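Local coordinates for protein 1-pyrroline-5-carboxylate dehydrogenase (Thermus thermophilus, PDB 1UZB) that probably oxidises the semialdehyde in equilibrium with 1-pyrroline-5-carboxylate to glutamate with NAD(P)+, as expected for an aldehyde dehydrogenase of proline breakdown, at residues A[81-86]-A[174-179]; A[93-98]-A[148-153]; A[168-173]-A[508-513]; A[252-257]-A[282-287]. All blocks are in the same frame, centred on the assembly; numbering follows the deposited sequence.

Contact 1: A[81-86]-A[174-179]; sequences EAAWKA and LGAGVV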
loop_
_atom_site.group_PDB
_atom_site.type_symbol
_atom_site.label_atom_id
_atom_site.label_comp_id
_atom_site.label_asym_id
_atom_site.label_seq_id
_atom_site.Cartn_x
_atom_site.Cartn_y
_atom_site.Cartn_z
ATOM N N GLU A 81 -6.426 -37.238 23.974
ATOM C CA GLU A 81 -5.726 -36.740 25.151
ATOM C C GLU A 81 -4.388 -36.136 24.734
ATOM O O GLU A 81 -4.005 -35.061 25.202
ATOM C CB GLU A 81 -5.491 -37.870 26.158
ATOM C CG GLU A 81 -6.734 -38.306 26.914
ATOM C CD GLU A 81 -7.247 -37.229 27.850
ATOM O OE1 GLU A 81 -6.473 -36.784 28.724
ATOM O OE2 GLU A 81 -8.423 -36.828 27.716
ATOM N N ALA A 82 -3.678 -36.828 23.848
ATOM C CA ALA A 82 -2.387 -36.346 23.374
ATOM C C ALA A 82 -2.539 -35.042 22.596
ATOM O O ALA A 82 -1.720 -34.132 22.730
ATOM C CB ALA A 82 -1.719 -37.400 22.498
ATOM N N ALA A 83 -3.591 -34.956 21.789
ATOM C CA ALA A 83 -3.846 -33.770 20.981
ATOM C C ALA A 83 -4.138 -32.541 21.835
ATOM O O ALA A 83 -3.680 -31.439 21.520
ATOM C CB ALA A 83 -4.999 -34.035 20.023
ATOM N N TRP A 84 -4.898 -32.713 22.913
ATOM C CA TRP A 84 -5.201 -31.572 23.768
ATOM C C TRP A 84 -3.980 -31.151 24.568
ATOM O O TRP A 84 -3.753 -29.964 24.792
ATOM C CB TRP A 84 -6.363 -31.879 24.714
ATOM C CG TRP A 84 -7.695 -31.680 24.064
ATOM C CD1 TRP A 84 -8.592 -32.645 23.717
ATOM C CD2 TRP A 84 -8.263 -30.432 23.647
ATOM N NE1 TRP A 84 -9.685 -32.078 23.106
ATOM C CE2 TRP A 84 -9.509 -30.721 23.050
ATOM C CE3 TRP A 84 -7.841 -29.097 23.721
ATOM C CZ2 TRP A 84 -10.341 -29.724 22.527
ATOM C CZ3 TRP A 84 -8.675 -28.100 23.199
ATOM C CH2 TRP A 84 -9.910 -28.425 22.611
ATOM N N LYS A 85 -3.190 -32.127 25.002
ATOM C CA LYS A 85 -1.985 -31.815 25.755
ATOM C C LYS A 85 -1.026 -31.032 24.856
ATOM O O LYS A 85 -0.403 -30.060 25.285
ATOM C CB LYS A 85 -1.322 -33.104 26.246
ATOM C CG LYS A 85 -0.110 -32.881 27.127
ATOM C CD LYS A 85 0.455 -34.198 27.624
ATOM C CE LYS A 85 1.644 -33.968 28.540
ATOM N NZ LYS A 85 1.261 -33.173 29.740
ATOM N N ALA A 86 -0.922 -31.450 23.597
ATOM C CA ALA A 86 -0.043 -30.779 22.648
ATOM C C ALA A 86 -0.549 -29.372 22.330
ATOM O O ALA A 86 0.236 -28.425 22.216
ATOM C CB ALA A 86 0.060 -31.600 21.367
ATOM N N LEU A 174 -8.598 -23.045 17.600
ATOM C CA LEU A 174 -9.725 -23.621 18.327
ATOM C C LEU A 174 -9.379 -24.707 19.336
ATOM O O LEU A 174 -9.878 -24.691 20.460
ATOM C CB LEU A 174 -10.744 -24.179 17.332
ATOM C CG LEU A 174 -11.256 -23.218 16.257
ATOM C CD1 LEU A 174 -12.121 -23.972 15.256
ATOM C CD2 LEU A 174 -12.035 -22.095 16.918
ATOM N N GLY A 175 -8.549 -25.662 18.930
ATOM C CA GLY A 175 -8.178 -26.744 19.825
ATOM C C GLY A 175 -7.854 -28.005 19.053
ATOM O O GLY A 175 -7.230 -27.946 17.995
ATOM N N ALA A 176 -8.274 -29.147 19.590
ATOM C CA ALA A 176 -8.035 -30.438 18.953
ATOM C C ALA A 176 -9.274 -30.850 18.171
ATOM O O ALA A 176 -10.392 -30.790 18.687
ATOM C CB ALA A 176 -7.707 -31.497 20.006
ATOM N N GLY A 177 -9.066 -31.267 16.925
ATOM C CA GLY A 177 -10.177 -31.684 16.088
ATOM C C GLY A 177 -9.888 -32.969 15.339
ATOM O O GLY A 177 -8.791 -33.524 15.423
ATOM N N VAL A 178 -10.885 -33.452 14.607
ATOM C CA VAL A 178 -10.723 -34.679 13.848
ATOM C C VAL A 178 -10.854 -34.435 12.347
ATOM O O VAL A 178 -11.682 -33.631 11.895
ATOM C CB VAL A 178 -11.753 -35.757 14.293
ATOM C CG1 VAL A 178 -13.172 -35.235 14.123
ATOM C CG2 VAL A 178 -11.553 -37.041 13.489
ATOM N N VAL A 179 -10.003 -35.120 11.591
ATOM C CA VAL A 179 -9.996 -35.044 10.139
ATOM C C VAL A 179 -10.402 -36.414 9.602
ATOM O O VAL A 179 -9.830 -37.435 9.989
ATOM C CB VAL A 179 -8.587 -34.679 9.609
ATOM C CG1 VAL A 179 -8.486 -34.971 8.115
ATOM C CG2 VAL A 179 -8.306 -33.209 9.876
#
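The indole of Trp84 lies with one face over Ala176 and the backbone leading into it. Ala176 CB sits above the five-membered ring, 3.7 Å from its centroid and 12° off the ring normal, a CH-pi contact over the face. The six-membered ring reaches further along the chain: Trp84 CH2 comes within 3.5 Å of Ala176 N, and Trp84 CZ3 meets Gly175 CA at 3.7 Å. With CG anti to the carbonyl carbon (chi1 -83°), the ring swings off helix 73-90 toward the loop at Gly175. Gly175, in a backbone shape open mainly to glycine (phi 151°), brings its CA against the indole. Ala83 CB, one residue back on the helix, meets Ala176 CB at 3.7 Å, so the Ala176 methyl touches both Ala83 and the indole. Helix 73-90 thus packs where strand 165-180 resumes at Ala176 after a break, in an alpha/beta layer consistent with the Rossmann-like NAD(P)-binding domain of the aldehyde dehydrogenase family. Trp84 NE1 hydrogen-bonds Arg252 O, and the Arg252 side chain makes a cation-pi contact with the ring. Ala83 O accepts from Thr203 OG1 on the neighbouring strand 203-207.

Contact 2: A[93-98]-A[148-153]; sequences WPQEDR and AALRYR
Gln95 starts with CG anti to its own nitrogen (chi1 -176°) and then bends at chi2, which lays its amide against Ala149, with NE2 3.3 Å from Ala149 CB. Glu96 bends at chi2 too, turning its carboxylate toward Arg153. Water 1 donates to two carbonyl oxygens, its O 2.8 Å from Gln95 OE1 and 2.6 Å from Ala149 O. Arg98 NH2 gives Gln95 OE1 a nearly straight bond (2.9 Å, 168°); OE1 lies in the guanidinium plane, though NH2 stands above the amide's carbonyl plane. With NE2 also bonded to Ser99 OG and Ala199 O, the amide's rotation is fixed. Leu150 CD2 touches both chains, 3.7 Å from Gln95 CG and 4.0 Å from Glu96 CG. The ion pair is loose: Glu96 OE1 is 3.9 Å from Arg153 NH1 and well out of the guanidinium plane, an attraction of charges alone. Glu96 also packs on Glu168 of the second subunit. The contact joins the start of helix 95-111 to the C-terminal part of helix 128-149 and the residues after it; Ala149 packs on Leu503 of helix 500-504.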
loop_
_atom_site.group_PDB
_atom_site.type_symbol
_atom_site.label_atom_id
_atom_site.label_comp_id
_atom_site.label_asym_id
_atom_site.label_seq_id
_atom_site.Cartn_x
_atom_site.Cartn_y
_atom_site.Cartn_z
ATOM N N TRP A 93 3.218 -21.396 19.890
ATOM C CA TRP A 93 4.366 -21.272 18.996
ATOM C C TRP A 93 4.185 -20.033 18.127
ATOM O O TRP A 93 3.072 -19.737 17.688
ATOM C CB TRP A 93 4.454 -22.469 18.044
ATOM C CG TRP A 93 5.172 -23.672 18.553
ATOM C CD1 TRP A 93 4.994 -24.292 19.758
ATOM C CD2 TRP A 93 6.132 -24.457 17.836
ATOM N NE1 TRP A 93 5.782 -25.416 19.832
ATOM C CE2 TRP A 93 6.491 -25.540 18.666
ATOM C CE3 TRP A 93 6.721 -24.349 16.569
ATOM C CZ2 TRP A 93 7.415 -26.513 18.271
ATOM C CZ3 TRP A 93 7.639 -25.316 16.175
ATOM C CH2 TRP A 93 7.976 -26.384 17.026
ATOM N N PRO A 94 5.267 -19.279 17.883
ATOM C CA PRO A 94 5.107 -18.101 17.029
ATOM C C PRO A 94 4.680 -18.652 15.669
ATOM O O PRO A 94 5.114 -19.739 15.277
ATOM C CB PRO A 94 6.514 -17.514 16.982
ATOM C CG PRO A 94 7.062 -17.863 18.334
ATOM C CD PRO A 94 6.592 -19.291 18.531
ATOM N N GLN A 95 3.837 -17.920 14.950
ATOM C CA GLN A 95 3.386 -18.403 13.652
ATOM C C GLN A 95 4.565 -18.672 12.719
ATOM O O GLN A 95 4.544 -19.627 11.942
ATOM C CB GLN A 95 2.419 -17.408 13.005
ATOM C CG GLN A 95 1.838 -17.904 11.683
ATOM C CD GLN A 95 1.159 -19.255 11.823
ATOM O OE1 GLN A 95 0.192 -19.401 12.573
ATOM N NE2 GLN A 95 1.664 -20.249 11.105
ATOM N N GLU A 96 5.605 -17.846 12.801
ATOM C CA GLU A 96 6.770 -18.039 11.945
ATOM C C GLU A 96 7.393 -19.421 12.153
ATOM O O GLU A 96 7.876 -20.049 11.201
ATOM C CB GLU A 96 7.817 -16.954 12.209
ATOM C CG GLU A 96 7.435 -15.563 11.700
ATOM C CD GLU A 96 6.444 -14.840 12.593
ATOM O OE1 GLU A 96 5.986 -13.746 12.196
ATOM O OE2 GLU A 96 6.129 -15.348 13.689
ATOM N N ASP A 97 7.371 -19.887 13.399
ATOM C CA ASP A 97 7.918 -21.194 13.759
ATOM C C ASP A 97 7.056 -22.329 13.207
ATOM O O ASP A 97 7.574 -23.316 12.682
ATOM C CB ASP A 97 8.023 -21.329 15.286
ATOM C CG ASP A 97 9.114 -20.458 15.887
ATOM O OD1 ASP A 97 9.615 -19.541 15.205
ATOM O OD2 ASP A 97 9.463 -20.691 17.064
ATOM N N ARG A 98 5.737 -22.195 13.327
ATOM C CA ARG A 98 4.849 -23.231 12.808
ATOM C C ARG A 98 4.942 -23.290 11.286
ATOM O O ARG A 98 4.953 -24.374 10.695
ATOM C CB ARG A 98 3.398 -22.969 13.232
ATOM C CG ARG A 98 3.129 -23.190 14.722
ATOM C CD ARG A 98 1.632 -23.243 15.023
ATOM N NE ARG A 98 0.994 -21.956 14.763
ATOM C CZ ARG A 98 0.595 -21.113 15.709
ATOM N NH1 ARG A 98 0.745 -21.418 16.992
ATOM N NH2 ARG A 98 0.084 -19.938 15.373
ATOM N N ALA A 148 -0.045 -18.631 3.902
ATOM C CA ALA A 148 -1.329 -18.031 4.231
ATOM C C ALA A 148 -1.509 -17.823 5.731
ATOM O O ALA A 148 -2.103 -16.829 6.159
ATOM C CB ALA A 148 -2.459 -18.890 3.679
ATOM N N ALA A 149 -0.992 -18.751 6.528
ATOM C CA ALA A 149 -1.117 -18.660 7.979
ATOM C C ALA A 149 -0.485 -17.379 8.527
ATOM O O ALA A 149 -0.966 -16.812 9.509
ATOM C CB ALA A 149 -0.481 -19.886 8.636
ATOM N N LEU A 150 0.586 -16.913 7.895
ATOM C CA LEU A 150 1.251 -15.701 8.365
ATOM C C LEU A 150 0.380 -14.458 8.222
ATOM O O LEU A 150 0.604 -13.453 8.898
ATOM C CB LEU A 150 2.572 -15.509 7.620
ATOM C CG LEU A 150 3.671 -16.493 8.038
ATOM C CD1 LEU A 150 4.823 -16.439 7.049
ATOM C CD2 LEU A 150 4.149 -16.156 9.443
ATOM N N ARG A 151 -0.620 -14.529 7.348
ATOM C CA ARG A 151 -1.520 -13.401 7.132
ATOM C C ARG A 151 -2.460 -13.207 8.323
ATOM O O ARG A 151 -3.123 -12.174 8.435
ATOM C CB ARG A 151 -2.338 -13.622 5.855
ATOM C CG ARG A 151 -1.495 -13.729 4.589
ATOM C CD ARG A 151 -0.923 -12.379 4.182
ATOM N NE ARG A 151 -1.924 -11.539 3.531
ATOM C CZ ARG A 151 -2.301 -11.672 2.262
ATOM N NH1 ARG A 151 -1.752 -12.608 1.498
ATOM N NH2 ARG A 151 -3.238 -10.879 1.760
ATOM N N TYR A 152 -2.508 -14.198 9.210
ATOM C CA TYR A 152 -3.370 -14.137 10.389
ATOM C C TYR A 152 -2.587 -13.926 11.680
ATOM O O TYR A 152 -3.161 -13.980 12.768
ATOM C CB TYR A 152 -4.176 -15.436 10.530
ATOM C CG TYR A 152 -5.170 -15.687 9.421
ATOM C CD1 TYR A 152 -4.801 -16.369 8.265
ATOM C CD2 TYR A 152 -6.481 -15.228 9.525
ATOM C CE1 TYR A 152 -5.717 -16.588 7.234
ATOM C CE2 TYR A 152 -7.404 -15.444 8.507
ATOM C CZ TYR A 152 -7.017 -16.121 7.366
ATOM O OH TYR A 152 -7.930 -16.336 6.359
ATOM N N ARG A 153 -1.288 -13.674 11.569
ATOM C CA ARG A 153 -0.453 -13.522 12.758
ATOM C C ARG A 153 -0.795 -12.359 13.686
ATOM O O ARG A 153 -1.296 -11.321 13.260
ATOM C CB ARG A 153 1.028 -13.463 12.357
ATOM C CG ARG A 153 1.500 -12.141 11.779
ATOM C CD ARG A 153 2.912 -12.291 11.225
ATOM N NE ARG A 153 3.556 -11.011 10.938
ATOM C CZ ARG A 153 4.082 -10.212 11.861
ATOM N NH1 ARG A 153 4.045 -10.557 13.141
ATOM N NH2 ARG A 153 4.653 -9.069 11.506
HETATM O O HOH W 1 -1.670 -17.470 11.913
#

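Contact 3: A[168-173]-A[508-513]; sequences ESFYVP and EMKAVA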
loop_
_atom_site.group_PDB
_atom_site.type_symbol
_atom_site.label_atom_id
_atom_site.label_comp_id
_atom_site.label_asym_id
_atom_site.label_seq_id
_atom_site.Cartn_x
_atom_site.Cartn_y
_atom_site.Cartn_z
ATOM N N GLU A 168 -7.030 -4.163 20.798
ATOM C CA GLU A 168 -6.325 -5.160 20.017
ATOM C C GLU A 168 -7.138 -6.425 19.812
ATOM O O GLU A 168 -7.522 -7.082 20.778
ATOM C CB GLU A 168 -5.028 -5.496 20.751
ATOM C CG GLU A 168 -4.067 -6.402 20.024
ATOM C CD GLU A 168 -2.861 -6.706 20.880
ATOM O OE1 GLU A 168 -2.967 -7.581 21.765
ATOM O OE2 GLU A 168 -1.816 -6.049 20.687
ATOM N N SER A 169 -7.411 -6.751 18.555
ATOM C CA SER A 169 -8.141 -7.967 18.223
ATOM C C SER A 169 -7.189 -8.903 17.489
ATOM O O SER A 169 -6.386 -8.473 16.647
ATOM C CB SER A 169 -9.366 -7.650 17.365
ATOM O OG SER A 169 -10.407 -7.132 18.179
ATOM N N PHE A 170 -7.265 -10.186 17.820
ATOM C CA PHE A 170 -6.383 -11.170 17.219
ATOM C C PHE A 170 -7.020 -12.548 17.173
ATOM O O PHE A 170 -7.986 -12.830 17.885
ATOM C CB PHE A 170 -5.053 -11.231 17.990
ATOM C CG PHE A 170 -5.209 -11.445 19.473
ATOM C CD1 PHE A 170 -5.367 -10.365 20.343
ATOM C CD2 PHE A 170 -5.177 -12.727 20.004
ATOM C CE1 PHE A 170 -5.488 -10.568 21.721
ATOM C CE2 PHE A 170 -5.297 -12.936 21.376
ATOM C CZ PHE A 170 -5.450 -11.854 22.235
ATOM N N TYR A 171 -6.466 -13.405 16.325
ATOM C CA TYR A 171 -6.969 -14.757 16.169
ATOM C C TYR A 171 -6.230 -15.774 17.014
ATOM O O TYR A 171 -5.040 -15.624 17.315
ATOM C CB TYR A 171 -6.889 -15.191 14.705
ATOM C CG TYR A 171 -7.688 -14.318 13.778
ATOM C CD1 TYR A 171 -7.057 -13.453 12.885
ATOM C CD2 TYR A 171 -9.081 -14.341 13.805
ATOM C CE1 TYR A 171 -7.796 -12.628 12.043
ATOM C CE2 TYR A 171 -9.830 -13.523 12.968
ATOM C CZ TYR A 171 -9.180 -12.670 12.090
ATOM O OH TYR A 171 -9.913 -11.859 11.258
ATOM N N VAL A 172 -6.959 -16.813 17.398
ATOM C CA VAL A 172 -6.388 -17.898 18.167
ATOM C C VAL A 172 -6.993 -19.196 17.653
ATOM O O VAL A 172 -8.137 -19.224 17.192
ATOM C CB VAL A 172 -6.665 -17.715 19.670
ATOM C CG1 VAL A 172 -6.070 -16.395 20.117
ATOM C CG2 VAL A 172 -8.159 -17.737 19.953
ATOM N N PRO A 173 -6.214 -20.284 17.678
ATOM C CA PRO A 173 -6.713 -21.577 17.206
ATOM C C PRO A 173 -7.813 -22.108 18.120
ATOM O O PRO A 173 -7.943 -21.678 19.268
ATOM C CB PRO A 173 -5.457 -22.447 17.194
ATOM C CG PRO A 173 -4.641 -21.870 18.309
ATOM C CD PRO A 173 -4.812 -20.384 18.121
ATOM N N GLU A 508 -10.657 -18.464 15.986
ATOM C CA GLU A 508 -11.698 -17.677 16.625
ATOM C C GLU A 508 -11.012 -16.359 16.992
ATOM O O GLU A 508 -9.780 -16.295 17.049
ATOM C CB GLU A 508 -12.320 -18.400 17.836
ATOM C CG GLU A 508 -11.391 -18.949 18.901
ATOM C CD GLU A 508 -12.141 -19.845 19.884
ATOM O OE1 GLU A 508 -13.386 -19.921 19.789
ATOM O OE2 GLU A 508 -11.495 -20.469 20.752
ATOM N N MET A 509 -11.793 -15.306 17.208
ATOM C CA MET A 509 -11.228 -13.992 17.497
ATOM C C MET A 509 -11.448 -13.493 18.914
ATOM O O MET A 509 -12.521 -13.674 19.491
ATOM C CB MET A 509 -11.805 -12.960 16.523
ATOM C CG MET A 509 -11.090 -11.612 16.549
ATOM S SD MET A 509 -12.038 -10.246 15.823
ATOM C CE MET A 509 -12.248 -10.804 14.144
ATOM N N LYS A 510 -10.420 -12.844 19.457
ATOM C CA LYS A 510 -10.480 -12.259 20.790
ATOM C C LYS A 510 -10.213 -10.757 20.652
ATOM O O LYS A 510 -9.363 -10.343 19.862
ATOM C CB LYS A 510 -9.426 -12.894 21.703
ATOM C CG LYS A 510 -9.504 -12.439 23.159
ATOM C CD LYS A 510 -8.534 -13.220 24.034
ATOM C CE LYS A 510 -8.700 -12.846 25.495
ATOM N NZ LYS A 510 -7.769 -13.608 26.367
ATOM N N ALA A 511 -10.950 -9.948 21.408
ATOM C CA ALA A 511 -10.782 -8.495 21.392
ATOM C C ALA A 511 -10.429 -8.057 22.807
ATOM O O ALA A 511 -11.190 -8.301 23.748
ATOM C CB ALA A 511 -12.067 -7.815 20.935
ATOM N N VAL A 512 -9.275 -7.417 22.955
ATOM C CA VAL A 512 -8.812 -6.971 24.263
ATOM C C VAL A 512 -8.584 -5.467 24.289
ATOM O O VAL A 512 -7.844 -4.920 23.472
ATOM C CB VAL A 512 -7.509 -7.689 24.642
ATOM C CG1 VAL A 512 -7.087 -7.306 26.049
ATOM C CG2 VAL A 512 -7.709 -9.195 24.536
ATOM N N ALA A 513 -9.223 -4.807 25.243
ATOM C CA ALA A 513 -9.119 -3.364 25.386
ATOM C C ALA A 513 -8.494 -2.983 26.720
ATOM O O ALA A 513 -8.819 -3.573 27.754
ATOM C CB ALA A 513 -10.508 -2.737 25.286
HETATM O O HOH W 2 -9.031 -20.814 21.461
#
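Glu168 and Val512 exchange a pair of backbone hydrogen bonds, Glu168 N to Val512 O at 2.9 Å and Val512 N to Glu168 O at 2.8 Å, both donors tilted from the carbonyl planes. The same two-way pairing recurs between Phe170 and Lys510 and between Val172 and Glu508, there nearly along the C=O axis, so six N-H groups and six carbonyls are satisfied within the ladder. Lys510 O and Glu508 O each take a CA-H...O contact as well, the former from Ser169 CA at 3.1 Å. At the end of the ladder, water 2 donates to Pro173 O and to Glu508 OE2. On one face Phe170 lies beside the extended Lys510 chain, its CZ 3.8 Å from Lys510 CD; on the other, Met509 CE touches Tyr171 CE2, also at 3.8 Å. Glu168 OE1 binds Tyr154 OH and forms a salt bridge with Arg461 of the fourth subunit. Tyr171 OH bonds Asp501 of the fourth subunit, and Lys510 NZ the carbonyls of Arg461 and Phe464 of that subunit. Residues 511-513 pair in parallel with a strand of the same subunit, carrying the sheet across the interface. This two-stranded antiparallel arm is consistent with the oligomerisation domain of the aldehyde dehydrogenase fold.

Contact 4: A[252-257]-A[282-287]; sequences RIRFIN and FKRAYV
Parallel strand pairing joins the two strands of a beta-alpha-beta unit here, strands 255-259 and 284-288 with helix 262-272 between them in the chain. Ile256 bonds the other strand through both its N and its O: N donates to Arg284 O (2.9 Å), in the carbonyl plane, while O accepts from Tyr286 N (2.8 Å, 172°). Toward the start of the strands the ladder weakens to a weak bond, Arg284 N 3.5 Å from Arg254 O. Arg254 bends at chi2 (67°), bringing NH2 to 3.0 Å from Phe282 O, above the carbonyl plane; water 3 donates to that oxygen too and accepts from Arg254 NH1. In one of its two conformers Tyr286 crosses Phe255 obliquely and its hydroxyl bonds Leu505 O, so this packing is tentative. Lys283 passes Ile253 O on its way to the carbonyls of Val248 and His250. Two arginines and a lysine therefore end on backbone carbonyls, Arg284 on those of Leu505 and Leu507. Such bonds, with a long, weak ion pair from Arg254 to Glu508, probably offset the cost of burying Arg254 and Lys283.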
loop_
_atom_site.group_PDB
_atom_site.type_symbol
_atom_site.label_atom_id
_atom_site.label_comp_id
_atom_site.label_asym_id
_atom_site.label_seq_id
_atom_site.Cartn_x
_atom_site.Cartn_y
_atom_site.Cartn_z
ATOM N N ARG A 252 -15.397 -33.635 23.684
ATOM C CA ARG A 252 -14.114 -32.938 23.671
ATOM C C ARG A 252 -13.474 -32.730 22.297
ATOM O O ARG A 252 -12.302 -32.362 22.202
ATOM C CB ARG A 252 -13.127 -33.645 24.603
ATOM C CG ARG A 252 -13.562 -33.655 26.061
ATOM C CD ARG A 252 -13.701 -32.241 26.609
ATOM N NE ARG A 252 -12.437 -31.511 26.567
ATOM C CZ ARG A 252 -12.278 -30.264 27.000
ATOM N NH1 ARG A 252 -13.305 -29.601 27.512
ATOM N NH2 ARG A 252 -11.090 -29.679 26.918
ATOM N N ILE A 253 -14.228 -32.985 21.235
ATOM C CA ILE A 253 -13.724 -32.742 19.886
ATOM C C ILE A 253 -14.217 -31.337 19.535
ATOM O O ILE A 253 -15.416 -31.052 19.599
ATOM C CB ILE A 253 -14.246 -33.803 18.885
ATOM C CG1 ILE A 253 -13.284 -34.993 18.867
ATOM C CG2 ILE A 253 -14.388 -33.211 17.487
ATOM C CD1 ILE A 253 -11.921 -34.687 18.246
ATOM N N ARG A 254 -13.286 -30.453 19.185
ATOM C CA ARG A 254 -13.625 -29.062 18.886
ATOM C C ARG A 254 -14.144 -28.791 17.481
ATOM O O ARG A 254 -15.010 -27.936 17.286
ATOM C CB ARG A 254 -12.410 -28.166 19.158
ATOM C CG ARG A 254 -12.695 -26.671 19.057
ATOM C CD ARG A 254 -13.619 -26.224 20.174
ATOM N NE ARG A 254 -14.095 -24.846 20.057
ATOM C CZ ARG A 254 -15.088 -24.460 19.264
ATOM N NH1 ARG A 254 -15.459 -23.187 19.243
ATOM N NH2 ARG A 254 -15.712 -25.338 18.487
ATOM N N PHE A 255 -13.602 -29.498 16.500
ATOM C CA PHE A 255 -14.030 -29.314 15.123
ATOM C C PHE A 255 -13.875 -30.596 14.340
ATOM O O PHE A 255 -13.139 -31.499 14.741
ATOM C CB PHE A 255 -13.228 -28.196 14.437
ATOM C CG PHE A 255 -11.742 -28.454 14.361
ATOM C CD1 PHE A 255 -10.895 -28.006 15.366
ATOM C CD2 PHE A 255 -11.190 -29.149 13.283
ATOM C CE1 PHE A 255 -9.521 -28.239 15.304
ATOM C CE2 PHE A 255 -9.816 -29.387 13.213
ATOM C CZ PHE A 255 -8.980 -28.931 14.226
ATOM N N ILE A 256 -14.567 -30.658 13.211
ATOM C CA ILE A 256 -14.528 -31.821 12.343
ATOM C C ILE A 256 -14.307 -31.331 10.921
ATOM O O ILE A 256 -15.024 -30.454 10.449
ATOM C CB ILE A 256 -15.865 -32.588 12.390
ATOM C CG1 ILE A 256 -16.166 -33.020 13.826
ATOM C CG2 ILE A 256 -15.814 -33.801 11.477
ATOM C CD1 ILE A 256 -17.650 -33.159 14.114
ATOM N N ASN A 257 -13.294 -31.878 10.257
ATOM C CA ASN A 257 -12.999 -31.515 8.879
ATOM C C ASN A 257 -13.226 -32.808 8.097
ATOM O O ASN A 257 -12.516 -33.795 8.294
ATOM C CB ASN A 257 -11.551 -31.029 8.762
ATOM C CG ASN A 257 -11.309 -30.200 7.512
ATOM O OD1 ASN A 257 -12.244 -29.838 6.795
ATOM N ND2 ASN A 257 -10.045 -29.890 7.251
ATOM N N PHE A 282 -19.799 -24.901 20.787
ATOM C CA PHE A 282 -20.585 -25.223 19.611
ATOM C C PHE A 282 -19.557 -25.728 18.603
ATOM O O PHE A 282 -18.670 -24.987 18.176
ATOM C CB PHE A 282 -21.296 -23.978 19.066
ATOM C CG PHE A 282 -22.435 -23.502 19.925
ATOM C CD1 PHE A 282 -22.213 -22.684 21.030
ATOM C CD2 PHE A 282 -23.738 -23.893 19.634
ATOM C CE1 PHE A 282 -23.274 -22.266 21.832
ATOM C CE2 PHE A 282 -24.804 -23.482 20.426
ATOM C CZ PHE A 282 -24.574 -22.667 21.529
ATOM N N LYS A 283 -19.656 -27.001 18.244
ATOM C CA LYS A 283 -18.723 -27.598 17.300
ATOM C C LYS A 283 -18.789 -27.010 15.903
ATOM O O LYS A 283 -19.859 -26.644 15.414
ATOM C CB LYS A 283 -18.982 -29.099 17.174
ATOM C CG LYS A 283 -18.615 -29.911 18.382
ATOM C CD LYS A 283 -19.048 -31.352 18.190
ATOM C CE LYS A 283 -18.533 -32.219 19.316
ATOM N NZ LYS A 283 -19.116 -33.586 19.255
ATOM N N ARG A 284 -17.630 -26.930 15.260
ATOM C CA ARG A 284 -17.569 -26.465 13.889
ATOM C C ARG A 284 -17.350 -27.718 13.056
ATOM O O ARG A 284 -16.532 -28.568 13.404
ATOM C CB ARG A 284 -16.409 -25.496 13.678
ATOM C CG ARG A 284 -16.586 -24.169 14.380
ATOM C CD ARG A 284 -15.562 -23.166 13.890
ATOM N NE ARG A 284 -15.641 -21.922 14.647
ATOM C CZ ARG A 284 -14.859 -20.869 14.437
ATOM N NH1 ARG A 284 -13.935 -20.901 13.487
ATOM N NH2 ARG A 284 -14.996 -19.786 15.190
ATOM N N ALA A 285 -18.108 -27.842 11.976
ATOM C CA ALA A 285 -17.990 -28.986 11.084
ATOM C C ALA A 285 -17.914 -28.475 9.659
ATOM O O ALA A 285 -18.815 -27.769 9.192
ATOM C CB ALA A 285 -19.187 -29.913 11.246
ATOM N N TYR A 286 -16.829 -28.822 8.979
ATOM C CA TYR A 286 -16.625 -28.417 7.598
ATOM C C TYR A 286 -16.732 -29.680 6.768
ATOM O O TYR A 286 -16.064 -30.671 7.050
ATOM C CB TYR A 286 -15.249 -27.761 7.450
ATOM C CG TYR A 286 -14.708 -27.125 8.721
ATOM C CD1 TYR A 286 -13.920 -27.856 9.607
ATOM C CD2 TYR A 286 -14.986 -25.795 9.037
ATOM C CE1 TYR A 286 -13.421 -27.281 10.775
ATOM C CE2 TYR A 286 -14.491 -25.210 10.203
ATOM C CZ TYR A 286 -13.706 -25.958 11.068
ATOM O OH TYR A 286 -13.189 -25.388 12.213
ATOM N N VAL A 287 -17.601 -29.658 5.763
ATOM C CA VAL A 287 -17.792 -30.833 4.932
ATOM C C VAL A 287 -17.794 -30.542 3.431
ATOM O O VAL A 287 -18.365 -29.549 2.977
ATOM C CB VAL A 287 -19.116 -31.550 5.298
ATOM C CG1 VAL A 287 -19.136 -31.889 6.786
ATOM C CG2 VAL A 287 -20.302 -30.670 4.943
HETATM O O HOH W 3 -18.007 -22.375 18.051
#

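In the fold
From the N terminus, helix 73-90 opens contact 1, which closes on strand 165-180. Contact 2 lies within that loop, joining two helices that both precede the strand. Contact 3 starts on the same strand at residues 168-173, just before residues 174-179 of contact 1, and closes only near the C terminus, so the two cross in sequence. Contact 4 falls within the long loop of contact 3 and after contact 1. Contacts 1, 3 and 4 all reach one sheet, contact 1 by way of strand 165-180: Val178 O bonds Asn257 N, and Leu174 packs on Glu508. Contact 2 meets contact 3 through Tyr152 and Tyr171, linking the helical layer to the arm; contacts 3 and 4 both touch the fourth subunit.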